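Local structure of Non-sulfated chondroitin lyase E66 (Autographa californica nucleopolyhedrovirus, 3VSN) at residues L109-G112 with L113-C117; G503-N507 with G508-H512. The protein cleaves non-sulfated chondroitin as a polysaccharide lyase of the baculovirus occlusion-derived virion envelope and is essential for oral infection of the insect host. All coordinates share one frame; numbering follows the deposited sequence.

Interaction 1: L109-G112 with L113-C117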
ATOM      1  N   LEU A 109     -18.320  22.832 -21.749  1.00 19.89           N
ATOM      2  CA  LEU A 109     -17.784  21.496 -22.000  1.00 19.40           C
ATOM      3  C   LEU A 109     -17.738  21.156 -23.494  1.00 19.33           C
ATOM      4  O   LEU A 109     -16.689  20.756 -24.003  1.00 18.97           O
ATOM      5  CB  LEU A 109     -18.554  20.432 -21.206  1.00 18.96           C
ATOM      6  CG  LEU A 109     -18.356  20.427 -19.682  1.00 18.72           C
ATOM      7  CD1 LEU A 109     -19.289  19.425 -19.018  1.00 18.49           C
ATOM      8  CD2 LEU A 109     -16.905  20.151 -19.296  1.00 18.35           C
ATOM      9  N   ILE A 110     -18.858  21.327 -24.198  1.00 19.38           N
ATOM     10  CA  ILE A 110     -18.877  21.061 -25.641  1.00 19.82           C
ATOM     11  C   ILE A 110     -17.945  22.017 -26.406  1.00 20.17           C
ATOM     12  O   ILE A 110     -17.256  21.598 -27.341  1.00 20.07           O
ATOM     13  CB  ILE A 110     -20.314  21.011 -26.232  1.00 19.67           C
ATOM     14  CG1 ILE A 110     -20.307  20.422 -27.651  1.00 19.76           C
ATOM     15  CG2 ILE A 110     -20.979  22.382 -26.224  1.00 19.69           C
ATOM     16  CD1 ILE A 110     -19.922  18.959 -27.719  1.00 19.80           C
ATOM     17  N   ASN A 111     -17.903  23.282 -25.979  1.00 20.71           N
ATOM     18  CA  ASN A 111     -16.990  24.273 -26.552  1.00 21.91           C
ATOM     19  C   ASN A 111     -15.528  23.867 -26.358  1.00 21.95           C
ATOM     20  O   ASN A 111     -14.716  23.993 -27.275  1.00 22.02           O
ATOM     21  CB  ASN A 111     -17.246  25.661 -25.949  1.00 22.99           C
ATOM     22  CG  ASN A 111     -16.404  26.750 -26.594  1.00 23.90           C
ATOM     23  OD1 ASN A 111     -16.341  26.864 -27.821  1.00 24.32           O
ATOM     24  ND2 ASN A 111     -15.758  27.567 -25.765  1.00 24.39           N
ATOM     25  N   GLY A 112     -15.210  23.370 -25.161  1.00 21.58           N
ATOM     26  CA  GLY A 112     -13.876  22.852 -24.859  1.00 21.27           C
ATOM     27  C   GLY A 112     -13.476  21.706 -25.769  1.00 21.10           C
ATOM     28  O   GLY A 112     -12.332  21.644 -26.229  1.00 21.50           O
ATOM     29  N   LEU A 113     -14.419  20.805 -26.033  1.00 20.76           N
ATOM     30  CA  LEU A 113     -14.180  19.669 -26.926  1.00 21.01           C
ATOM     31  C   LEU A 113     -13.959  20.129 -28.368  1.00 21.26           C
ATOM     32  O   LEU A 113     -13.054  19.636 -29.045  1.00 21.50           O
ATOM     33  CB  LEU A 113     -15.328  18.653 -26.847  1.00 20.67           C
ATOM     34  CG  LEU A 113     -15.117  17.282 -27.503  1.00 20.57           C
ATOM     35  CD1 LEU A 113     -13.913  16.558 -26.909  1.00 20.28           C
ATOM     36  CD2 LEU A 113     -16.372  16.432 -27.368  1.00 20.48           C
ATOM     37  N   ARG A 114     -14.784  21.074 -28.824  1.00 21.40           N
ATOM     38  CA  ARG A 114     -14.629  21.693 -30.145  1.00 21.57           C
ATOM     39  C   ARG A 114     -13.249  22.320 -30.318  1.00 21.87           C
ATOM     40  O   ARG A 114     -12.620  22.153 -31.366  1.00 22.06           O
ATOM     41  CB  ARG A 114     -15.694  22.770 -30.374  1.00 21.45           C
ATOM     42  CG  ARG A 114     -17.099  22.244 -30.602  1.00 21.17           C
ATOM     43  CD  ARG A 114     -18.090  23.397 -30.622  1.00 20.81           C
ATOM     44  NE  ARG A 114     -19.473  22.927 -30.643  1.00 20.66           N
ATOM     45  CZ  ARG A 114     -20.515  23.639 -30.227  1.00 20.50           C
ATOM     46  NH1 ARG A 114     -20.339  24.863 -29.745  1.00 20.46           N
ATOM     47  NH2 ARG A 114     -21.735  23.125 -30.288  1.00 20.47           N
ATOM     48  N   ILE A 115     -12.788  23.038 -29.292  1.00 22.03           N
ATOM     49  CA  ILE A 115     -11.475  23.690 -29.325  1.00 22.63           C
ATOM     50  C   ILE A 115     -10.352  22.660 -29.499  1.00 22.76           C
ATOM     51  O   ILE A 115      -9.467  22.841 -30.338  1.00 22.76           O
ATOM     52  CB  ILE A 115     -11.235  24.592 -28.087  1.00 22.64           C
ATOM     53  CG1 ILE A 115     -12.187  25.795 -28.103  1.00 22.93           C
ATOM     54  CG2 ILE A 115      -9.797  25.089 -28.049  1.00 23.14           C
ATOM     55  CD1 ILE A 115     -12.321  26.509 -26.771  1.00 22.94           C
ATOM     56  N   ILE A 116     -10.408  21.574 -28.729  1.00 22.56           N
ATOM     57  CA  ILE A 116      -9.425  20.490 -28.844  1.00 22.77           C
ATOM     58  C   ILE A 116      -9.433  19.852 -30.239  1.00 22.93           C
ATOM     59  O   ILE A 116      -8.374  19.635 -30.833  1.00 22.87           O
ATOM     60  CB  ILE A 116      -9.627  19.408 -27.753  1.00 22.38           C
ATOM     61  CG1 ILE A 116      -9.334  19.991 -26.368  1.00 22.39           C
ATOM     62  CG2 ILE A 116      -8.729  18.202 -28.008  1.00 22.50           C
ATOM     63  CD1 ILE A 116      -9.785  19.114 -25.218  1.00 21.85           C
ATOM     64  N   CYS A 117     -10.627  19.569 -30.758  1.00 23.39           N
ATOM     65  CA  CYS A 117     -10.777  18.961 -32.082  1.00 24.34           C
ATOM     66  C   CYS A 117     -10.189  19.820 -33.202  1.00 25.02           C
ATOM     67  O   CYS A 117      -9.631  19.290 -34.162  1.00 25.37           O
ATOM     68  CB  CYS A 117     -12.243  18.633 -32.365  1.00 23.84           C
ATOM     69  SG  CYS A 117     -12.851  17.239 -31.391  1.00 22.90           S
TER
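Ile110 and Arg114, one helical turn apart, illustrate how a long charged side chain can lie against an aliphatic neighbour and still reach an acid on a neighbouring helix. Arg114 CG leaves beside its own backbone N (chi1 -72°), and the chain runs extended as far as NE, slanting across Ile110. The guanidinium therefore comes to rest with one face over the isoleucine: Ile110 CG1 is 4.0 Å from Arg114 NE, and Ile110 CG2 sits above the same plane but displaced toward its rim. Past this aliphatic contact, Arg114 NH2 forms a salt bridge with Glu163. The pair Asn111 and Ile115 repeats the i to i+4 spacing, the carboxamide meeting the methyl end of the isoleucine. Asn111 CG stands anti to the backbone N (chi1 -175°), which brings ND2 to 3.7 Å from Ile115 CD1, while the amide keeps its hydrogen bond to Asp62. A third, looser apolar contact joins Ile110 CD1 and Leu113 CD2 at 4.4 Å. Four successive alpha-helical bonds underlie these pairs, among them Arg114 N to Ile110 O at 2.9 Å and Ile116 N to Gly112 O at 3.2 Å. The turn belongs to helix 103-119 of the alpha/alpha toroid. Leu109 and Ile116 pack on helix 75-93, Leu113 and Ile116 meet helix 138-154, and Ile110 and Cys117 face helix 161-175.

Interaction 2: G503-N507 with G508-H512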
ATOM      1  N   GLY A 503       4.546   6.853  28.548  1.00 12.99           N
ATOM      2  CA  GLY A 503       3.263   7.495  28.267  1.00 13.01           C
ATOM      3  C   GLY A 503       3.344   8.739  27.397  1.00 12.91           C
ATOM      4  O   GLY A 503       2.392   9.522  27.342  1.00 12.95           O
ATOM      5  N   THR A 504       4.465   8.927  26.703  1.00 12.74           N
ATOM      6  CA  THR A 504       4.590  10.042  25.760  1.00 12.70           C
ATOM      7  C   THR A 504       3.599   9.855  24.612  1.00 12.75           C
ATOM      8  O   THR A 504       3.430   8.746  24.113  1.00 12.52           O
ATOM      9  CB  THR A 504       6.032  10.183  25.232  1.00 12.76           C
ATOM     10  OG1 THR A 504       6.908  10.428  26.338  1.00 12.80           O
ATOM     11  CG2 THR A 504       6.152  11.346  24.249  1.00 12.80           C
ATOM     12  N   THR A 505       2.944  10.946  24.218  1.00 13.10           N
ATOM     13  CA  THR A 505       1.866  10.910  23.235  1.00 13.33           C
ATOM     14  C   THR A 505       2.204  11.735  21.993  1.00 13.21           C
ATOM     15  O   THR A 505       2.727  12.851  22.095  1.00 13.05           O
ATOM     16  CB  THR A 505       0.551  11.443  23.851  1.00 13.92           C
ATOM     17  OG1 THR A 505       0.263  10.722  25.056  1.00 14.85           O
ATOM     18  CG2 THR A 505      -0.623  11.284  22.886  1.00 14.09           C
ATOM     19  N   PHE A 506       1.918  11.173  20.822  1.00 13.05           N
ATOM     20  CA  PHE A 506       1.884  11.963  19.596  1.00 12.98           C
ATOM     21  C   PHE A 506       0.809  11.463  18.640  1.00 12.88           C
ATOM     22  O   PHE A 506       0.719  10.259  18.367  1.00 12.65           O
ATOM     23  CB  PHE A 506       3.246  11.999  18.881  1.00 13.21           C
ATOM     24  CG  PHE A 506       3.239  12.856  17.643  1.00 13.26           C
ATOM     25  CD1 PHE A 506       3.123  14.239  17.748  1.00 13.42           C
ATOM     26  CD2 PHE A 506       3.307  12.285  16.375  1.00 13.59           C
ATOM     27  CE1 PHE A 506       3.089  15.040  16.618  1.00 13.49           C
ATOM     28  CE2 PHE A 506       3.275  13.083  15.238  1.00 13.51           C
ATOM     29  CZ  PHE A 506       3.168  14.463  15.362  1.00 13.59           C
ATOM     30  N   ASN A 507      -0.004  12.395  18.141  1.00 12.71           N
ATOM     31  CA  ASN A 507      -0.958  12.115  17.062  1.00 12.87           C
ATOM     32  C   ASN A 507      -1.837  10.886  17.344  1.00 12.87           C
ATOM     33  O   ASN A 507      -1.996  10.005  16.489  1.00 13.09           O
ATOM     34  CB  ASN A 507      -0.196  11.968  15.728  1.00 12.87           C
ATOM     35  CG  ASN A 507      -1.088  12.128  14.514  1.00 12.97           C
ATOM     36  OD1 ASN A 507      -2.184  12.679  14.601  1.00 13.15           O
ATOM     37  ND2 ASN A 507      -0.614  11.649  13.366  1.00 12.84           N
ATOM     38  N   GLY A 508      -2.381  10.825  18.557  1.00 12.75           N
ATOM     39  CA  GLY A 508      -3.296   9.756  18.965  1.00 12.79           C
ATOM     40  C   GLY A 508      -2.661   8.405  19.269  1.00 12.94           C
ATOM     41  O   GLY A 508      -3.358   7.393  19.337  1.00 12.58           O
ATOM     42  N   VAL A 509      -1.341   8.391  19.448  1.00 12.97           N
ATOM     43  CA  VAL A 509      -0.604   7.174  19.782  1.00 13.15           C
ATOM     44  C   VAL A 509       0.271   7.435  21.008  1.00 13.10           C
ATOM     45  O   VAL A 509       0.902   8.488  21.115  1.00 13.16           O
ATOM     46  CB  VAL A 509       0.252   6.681  18.590  1.00 13.32           C
ATOM     47  CG1 VAL A 509       1.045   5.439  18.965  1.00 13.44           C
ATOM     48  CG2 VAL A 509      -0.631   6.382  17.383  1.00 13.54           C
ATOM     49  N   VAL A 510       0.295   6.472  21.925  1.00 12.94           N
ATOM     50  CA  VAL A 510       1.020   6.588  23.187  1.00 13.17           C
ATOM     51  C   VAL A 510       2.065   5.478  23.272  1.00 13.36           C
ATOM     52  O   VAL A 510       1.775   4.335  22.925  1.00 13.21           O
ATOM     53  CB  VAL A 510       0.046   6.484  24.385  1.00 13.23           C
ATOM     54  CG1 VAL A 510       0.768   6.693  25.708  1.00 13.28           C
ATOM     55  CG2 VAL A 510      -1.088   7.487  24.238  1.00 13.21           C
ATOM     56  N   CYS A 511       3.276   5.810  23.725  1.00 13.37           N
ATOM     57  CA  CYS A 511       4.351   4.816  23.839  1.00 13.44           C
ATOM     58  C   CYS A 511       4.711   4.456  25.284  1.00 13.65           C
ATOM     59  O   CYS A 511       4.575   5.277  26.198  1.00 13.08           O
ATOM     60  CB  CYS A 511       5.602   5.273  23.072  1.00 13.71           C
ATOM     61  SG  CYS A 511       6.527   6.633  23.833  1.00 14.36           S
ATOM     62  N   HIS A 512       5.158   3.211  25.463  1.00 13.87           N
ATOM     63  CA  HIS A 512       5.627   2.678  26.739  1.00 14.26           C
ATOM     64  C   HIS A 512       6.776   1.734  26.511  1.00 13.96           C
ATOM     65  O   HIS A 512       6.810   1.020  25.508  1.00 13.50           O
ATOM     66  CB  HIS A 512       4.507   1.916  27.448  1.00 15.27           C
ATOM     67  CG  HIS A 512       3.341   2.783  27.859  1.00 16.15           C
ATOM     68  ND1 HIS A 512       3.338   3.496  28.998  1.00 16.86           N
ATOM     69  CD2 HIS A 512       2.124   3.031  27.237  1.00 16.71           C
ATOM     70  CE1 HIS A 512       2.176   4.168  29.103  1.00 16.78           C
ATOM     71  NE2 HIS A 512       1.435   3.883  28.022  1.00 17.18           N
TER
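Phe506 and Val509 exchange two backbone hydrogen bonds across a type I' turn, an example of a beta hairpin with a two-residue loop. Phe506 N reaches Val509 O at 2.9 Å. The return bond, Val509 N to Phe506 O, is 3.0 Å long and approaches from well above the carbonyl plane, with a C=O...N angle of 125°. Asn507 and Gly508 occupy the turn with positive phi; Asn507 OD1 is taken by Arg374 N. Farther along, Cys511 N donates to Thr504 O at 3.0 Å, and Gly503 N gives a more bent bond to Cys511 O at 2.8 Å. Thr504 O also lies 3.4 Å from Val510 CA, so one N-H and one weaker CA-H contact share this oxygen. Among the side chains, Thr505 and Val510 slant across each other in a non-hydrogen-bonded pair, Thr505 OG1 lying 3.6 Å from Val510 CG2. The Cys511 thiol, held between its backbone N and carbonyl carbon (chi1 72°), touches Thr504 CB at 3.8 Å, while Thr504 OG1 bonds to Ser501 O. Backbone polarity is thus shared between the hairpin's four bonds, the side chains of Gln493, Asp487 and Asn370, which take Thr505 N, Asn507 N and Gly508 O, and strand 550-558 with the residue after it. Buried Thr504, Phe506, Val509 and Cys511 point to one face, with apolar neighbours Val476, Leu477, Phe490 and Leu556.

Followed from the N terminus, the chain first meets interaction 1, in the middle of helix 103-119, where successive turns touch and no loop is closed. It then passes through further helices and the stretch from Asn191 to Glu350 that holds the catalytic residues before entering the beta-rich part. There interaction 2 closes the tight turn between strands 504-506 and 509-513, at one margin of a seven-stranded antiparallel sheet. The two contacts stand in series, neither nested nor crossed, with centres about 54 Å apart. Interaction 1 belongs to the helical toroid and interaction 2 to the beta-sandwich portion, so each is local to its own part of the fold and neither bridges the two.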